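Local coordinates for acetyltransferase, GNAT family (Streptococcus agalactiae 2603V/R, PDB 2PC1), which probably transfers an acyl group, most likely acetyl from acetyl-CoA, to an acceptor that has not been identified, at residues A[42-46]-A[47-51]; A[154-157]-A[158-161]. All coordinates share one frame; numbering follows the deposited sequence.

Contact 1 (A[42-46]-A[47-51]). With SO4 (sulfate ion), chain B.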
loop_
_atom_site.group_PDB
_atom_site.type_symbol
_atom_site.label_atom_id
_atom_site.label_comp_id
_atom_site.label_asym_id
_atom_site.label_seq_id
_atom_site.Cartn_x
_atom_site.Cartn_y
_atom_site.Cartn_z
ATOM N N ALA A 42 -3.433 -10.489 -10.971
ATOM C CA ALA A 42 -2.959 -11.609 -11.781
ATOM C C ALA A 42 -1.503 -11.917 -11.467
ATOM O O ALA A 42 -1.066 -13.069 -11.525
ATOM C CB ALA A 42 -3.129 -11.297 -13.235
ATOM N N GLU A 43 -0.723 -10.884 -11.205
ATOM C CA GLU A 43 0.683 -11.108 -10.888
ATOM C C GLU A 43 0.797 -11.788 -9.530
ATOM O O GLU A 43 1.560 -12.759 -9.376
ATOM C CB GLU A 43 1.507 -9.818 -10.976
ATOM C CG GLU A 43 1.666 -9.305 -12.412
ATOM C CD GLU A 43 2.257 -10.339 -13.388
ATOM O OE1 GLU A 43 3.452 -10.633 -13.247
ATOM O OE2 GLU A 43 1.548 -10.848 -14.293
ATOM N N ILE A 44 0.026 -11.344 -8.546
ATOM C CA ILE A 44 -0.001 -12.059 -7.271
ATOM C C ILE A 44 -0.358 -13.547 -7.433
ATOM O O ILE A 44 0.220 -14.427 -6.748
ATOM C CB ILE A 44 -0.988 -11.414 -6.283
ATOM C CG1 ILE A 44 -0.506 -10.020 -5.914
ATOM C CG2 ILE A 44 -1.142 -12.292 -5.023
ATOM C CD1 ILE A 44 -1.496 -9.210 -5.136
ATOM N N ALA A 45 -1.305 -13.865 -8.314
ATOM C CA ALA A 45 -1.784 -15.233 -8.430
ATOM C C ALA A 45 -0.657 -16.147 -8.870
ATOM O O ALA A 45 -0.578 -17.304 -8.453
ATOM C CB ALA A 45 -2.931 -15.306 -9.405
ATOM N N LYS A 46 0.234 -15.630 -9.706
ATOM C CA LYS A 46 1.377 -16.414 -10.188
ATOM C C LYS A 46 2.308 -16.886 -9.063
ATOM O O LYS A 46 3.035 -17.863 -9.228
ATOM C CB LYS A 46 2.163 -15.635 -11.239
ATOM C CG LYS A 46 1.407 -15.448 -12.532
ATOM C CD LYS A 46 2.169 -14.588 -13.498
ATOM C CE LYS A 46 1.462 -14.521 -14.841
ATOM N NZ LYS A 46 2.142 -13.562 -15.759
ATOM N N THR A 47 2.266 -16.220 -7.917
ATOM C CA THR A 47 3.106 -16.579 -6.765
ATOM C C THR A 47 2.511 -17.666 -5.879
ATOM O O THR A 47 3.170 -18.153 -4.952
ATOM C CB THR A 47 3.399 -15.357 -5.883
ATOM O OG1 THR A 47 2.205 -14.945 -5.200
ATOM C CG2 THR A 47 3.940 -14.210 -6.690
ATOM N N GLY A 48 1.267 -18.048 -6.136
ATOM C CA GLY A 48 0.579 -19.044 -5.305
ATOM C C GLY A 48 -0.087 -18.475 -4.064
ATOM O O GLY A 48 -0.733 -19.196 -3.298
ATOM N N SER A 49 0.044 -17.172 -3.875
ATOM C CA SER A 49 -0.602 -16.477 -2.771
ATOM C C SER A 49 -2.099 -16.364 -2.976
ATOM O O SER A 49 -2.570 -16.220 -4.100
ATOM C CB SER A 49 -0.008 -15.085 -2.675
ATOM O OG SER A 49 -0.618 -14.330 -1.645
ATOM N N ASP A 50 -2.842 -16.342 -1.873
ATOM C CA ASP A 50 -4.264 -16.083 -1.943
ATOM C C ASP A 50 -4.598 -14.606 -1.741
ATOM O O ASP A 50 -5.769 -14.241 -1.762
ATOM C CB ASP A 50 -5.055 -16.984 -0.981
ATOM C CG ASP A 50 -4.748 -16.731 0.481
ATOM O OD1 ASP A 50 -3.945 -15.845 0.823
ATOM O OD2 ASP A 50 -5.344 -17.465 1.310
ATOM N N GLN A 51 -3.587 -13.743 -1.600
ATOM C CA GLN A 51 -3.817 -12.322 -1.474
ATOM C C GLN A 51 -4.580 -11.793 -2.685
ATOM O O GLN A 51 -4.148 -11.982 -3.815
ATOM C CB GLN A 51 -2.497 -11.566 -1.323
ATOM C CG GLN A 51 -2.710 -10.091 -1.064
ATOM C CD GLN A 51 -1.436 -9.350 -0.729
ATOM O OE1 GLN A 51 -0.341 -9.772 -1.108
ATOM N NE2 GLN A 51 -1.575 -8.222 -0.027
HETATM S S SO4 B . -4.137 -5.228 1.239
HETATM O O1 SO4 B . -4.400 -4.552 -0.008
HETATM O O2 SO4 B . -2.952 -4.634 1.849
HETATM O O3 SO4 B . -5.259 -5.130 2.153
HETATM O O4 SO4 B . -3.855 -6.627 0.931
HETATM O O HOH W 1 -2.476 -17.931 -6.266
#

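Contact 2 (A[154-157]-A[158-161]). With SO4 (sulfate ion), chain C.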
loop_
_atom_site.group_PDB
_atom_site.type_symbol
_atom_site.label_atom_id
_atom_site.label_comp_id
_atom_site.label_asym_id
_atom_site.label_seq_id
_atom_site.Cartn_x
_atom_site.Cartn_y
_atom_site.Cartn_z
ATOM N N VAL A 154 6.915 -11.432 -1.169
ATOM C CA VAL A 154 8.313 -11.110 -0.937
ATOM C C VAL A 154 8.643 -9.803 -1.624
ATOM O O VAL A 154 9.482 -9.041 -1.121
ATOM C CB VAL A 154 9.238 -12.272 -1.384
ATOM C CG1 VAL A 154 10.712 -11.834 -1.378
ATOM C CG2 VAL A 154 9.034 -13.438 -0.462
ATOM N N THR A 155 7.984 -9.494 -2.738
ATOM C CA THR A 155 8.237 -8.248 -3.420
ATOM C C THR A 155 7.893 -7.062 -2.508
ATOM O O THR A 155 8.654 -6.109 -2.390
ATOM C CB THR A 155 7.444 -8.186 -4.716
ATOM O OG1 THR A 155 7.882 -9.272 -5.561
ATOM C CG2 THR A 155 7.626 -6.834 -5.430
HETATM N N MSE A 156 6.730 -7.117 -1.855
HETATM C CA MSE A 156 6.346 -6.069 -0.947
HETATM C C MSE A 156 7.225 -6.045 0.290
HETATM O O MSE A 156 7.587 -4.967 0.768
HETATM C CB MSE A 156 4.886 -6.193 -0.530
HETATM C CG MSE A 156 4.368 -5.022 0.273
HETATM SE SE MSE A 156 4.519 -3.314 -0.615
HETATM C CE MSE A 156 3.780 -3.747 -2.374
ATOM N N GLN A 157 7.601 -7.207 0.805
ATOM C CA GLN A 157 8.538 -7.241 1.947
ATOM C C GLN A 157 9.811 -6.505 1.559
ATOM O O GLN A 157 10.387 -5.751 2.347
ATOM C CB GLN A 157 8.842 -8.660 2.321
ATOM C CG GLN A 157 7.617 -9.373 2.893
ATOM C CD GLN A 157 7.754 -10.852 2.930
ATOM O OE1 GLN A 157 8.827 -11.355 3.158
ATOM N NE2 GLN A 157 6.638 -11.570 2.717
ATOM N N HIS A 158 10.281 -6.759 0.357
ATOM C CA HIS A 158 11.522 -6.167 -0.090
ATOM C C HIS A 158 11.408 -4.647 -0.175
ATOM O O HIS A 158 12.259 -3.904 0.313
ATOM C CB HIS A 158 11.915 -6.750 -1.445
ATOM C CG HIS A 158 13.200 -6.197 -1.952
ATOM N ND1 HIS A 158 14.420 -6.644 -1.512
ATOM C CD2 HIS A 158 13.458 -5.174 -2.802
ATOM C CE1 HIS A 158 15.379 -5.939 -2.082
ATOM N NE2 HIS A 158 14.819 -5.044 -2.881
ATOM N N ILE A 159 10.332 -4.194 -0.796
ATOM C CA ILE A 159 10.081 -2.760 -0.924
ATOM C C ILE A 159 10.036 -2.083 0.456
ATOM O O ILE A 159 10.648 -1.041 0.670
ATOM C CB ILE A 159 8.804 -2.498 -1.719
ATOM C CG1 ILE A 159 8.980 -2.903 -3.190
ATOM C CG2 ILE A 159 8.399 -1.043 -1.605
ATOM C CD1 ILE A 159 7.672 -3.083 -3.920
ATOM N N LEU A 160 9.321 -2.695 1.395
ATOM C CA LEU A 160 9.211 -2.109 2.731
ATOM C C LEU A 160 10.562 -2.040 3.417
ATOM O O LEU A 160 10.906 -1.032 4.027
ATOM C CB LEU A 160 8.173 -2.866 3.544
ATOM C CG LEU A 160 6.723 -2.751 3.019
ATOM C CD1 LEU A 160 5.827 -3.680 3.795
ATOM C CD2 LEU A 160 6.213 -1.311 3.093
ATOM N N ASN A 161 11.359 -3.086 3.261
ATOM C CA ASN A 161 12.720 -3.135 3.822
ATOM C C ASN A 161 13.547 -1.997 3.216
ATOM O O ASN A 161 14.236 -1.253 3.944
ATOM C CB ASN A 161 13.315 -4.519 3.525
ATOM C CG ASN A 161 14.712 -4.677 4.004
ATOM O OD1 ASN A 161 15.628 -4.138 3.403
ATOM N ND2 ASN A 161 14.900 -5.491 5.042
HETATM S S SO4 C . 15.550 -3.343 -5.774
HETATM O O1 SO4 C . 16.311 -4.155 -6.727
HETATM O O2 SO4 C . 16.239 -3.234 -4.499
HETATM O O3 SO4 C . 15.319 -2.005 -6.344
HETATM O O4 SO4 C . 14.255 -4.014 -5.570
#

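Contact 1 (A[42-46]-A[47-51])
Ile44 and Thr47 meet at the C-terminal turn of helix 30-46, where the chain leaves the helix through a glycine with positive phi and runs into an ST turn. Ile44 O is gripped twice. Thr47 OG1 donates to Ile44 O at 2.6 Å, in the carbonyl plane; Thr47 N reaches Ile44 O at 3.0 Å from well above that plane. The hydroxyl gets there because chi1 of 70° sets OG1 between the threonine's own backbone N and carbonyl carbon, turned back over the helix end. One residue on, Gly48 N bonds to Ala45 O at 3.1 Å, so both backbone bonds span three residues, a tighter turn than the alpha-helical four. A water donates to Ala45 O and to Ser49 O, bridging the last turn and the departing chain.

With Gly48 at phi 85° the chain turns out of the helix, and Ser49 and Gln51 then come back alongside Ile44. Ile44 CG2 sits 3.3 Å from Gln51 O, with Ser49 CB at 3.8 Å and Gln51 CB at 4.0 Å. Ser49 is buried, and its OG accepts from Gln51 N; that bond defines the ST turn and fixes the serine's rotation.

Asp50 OD1 is hydrogen-bonded to His150 NE2, a partner outside both segments. In GNAT enzymes the stretch between the first two helices commonly helps line the acceptor site, and a similar role is possible here. A sulfate, probably from the crystallisation liquor, is held by Trp52 NE1, Tyr58 OH and Arg116 N. The extended Gln51 reaches it with an amide whose OE1 accepts from Asn153 ND2, while Gln51 NE2 donates to sulfate O4 at 2.9 Å, with an N-H...O angle of 156°.

Contact 2 (A[154-157]-A[158-161])
His158 N donates to Val154 O at 2.8 Å, the first of four successive bonds that knit this stretch of alpha helix 154-162. Ile159, Leu160 and Asn161 follow the same four-residue spacing, donating to the carbonyls of Thr155, Met156 and Gln157. On one flank Thr155 and Ile159 run side by side, with CG2 of the threonine 4.0 Å from CD1 of the isoleucine. Met156 and Leu160 meet at an angle, Met156 CG 4.0 Å from Leu160 CD1, with Leu160 CG also close to Met156 O. The selenomethionine at Met156 is modelled in two conformers, which leaves its side-chain touches less certain.

Chi1 of -179° swings the His158 imidazole out from the helix, and NE2 donates almost straight (178°) to sulfate O2 at 2.8 Å, the oxygen lying in the ring plane at its edge. Lys162 NZ binds the same sulfate, probably a crystallisation ion; two basic groups gathered here make a natural site for an anion.

In this GNAT fold helix 154-162 follows strand 144-149 and packs against the sheet: Gln157 and Leu160 touch Thr149, Cys147 and Tyr180 of strands 144-149 and 177-183, whereas Ile159 packs on Ala129 and Leu133 of helix 127-139.

Overall arrangement
From the N terminus, contact 1 comes first, where helix 30-46 gives way to the loop leading to helix 61-70; contact 2 follows some hundred residues later, within helix 154-162. Each is local, so neither closes a long loop, and they stand in series without nesting or crossing. The centres of contact 1 and contact 2 are about 15 Å apart, and the nearest atoms of contact 1 and contact 2 are about 6 Å apart. The loop ahead of helix 154-162 spans the gap: Lys152 NZ reaches Gly48 O, and Asn153 and His150, both already bonded to contact 1, also serve contact 2, where Asn153 OD1 accepts from Met156 N and the His150 carbonyl takes Gln157 NE2.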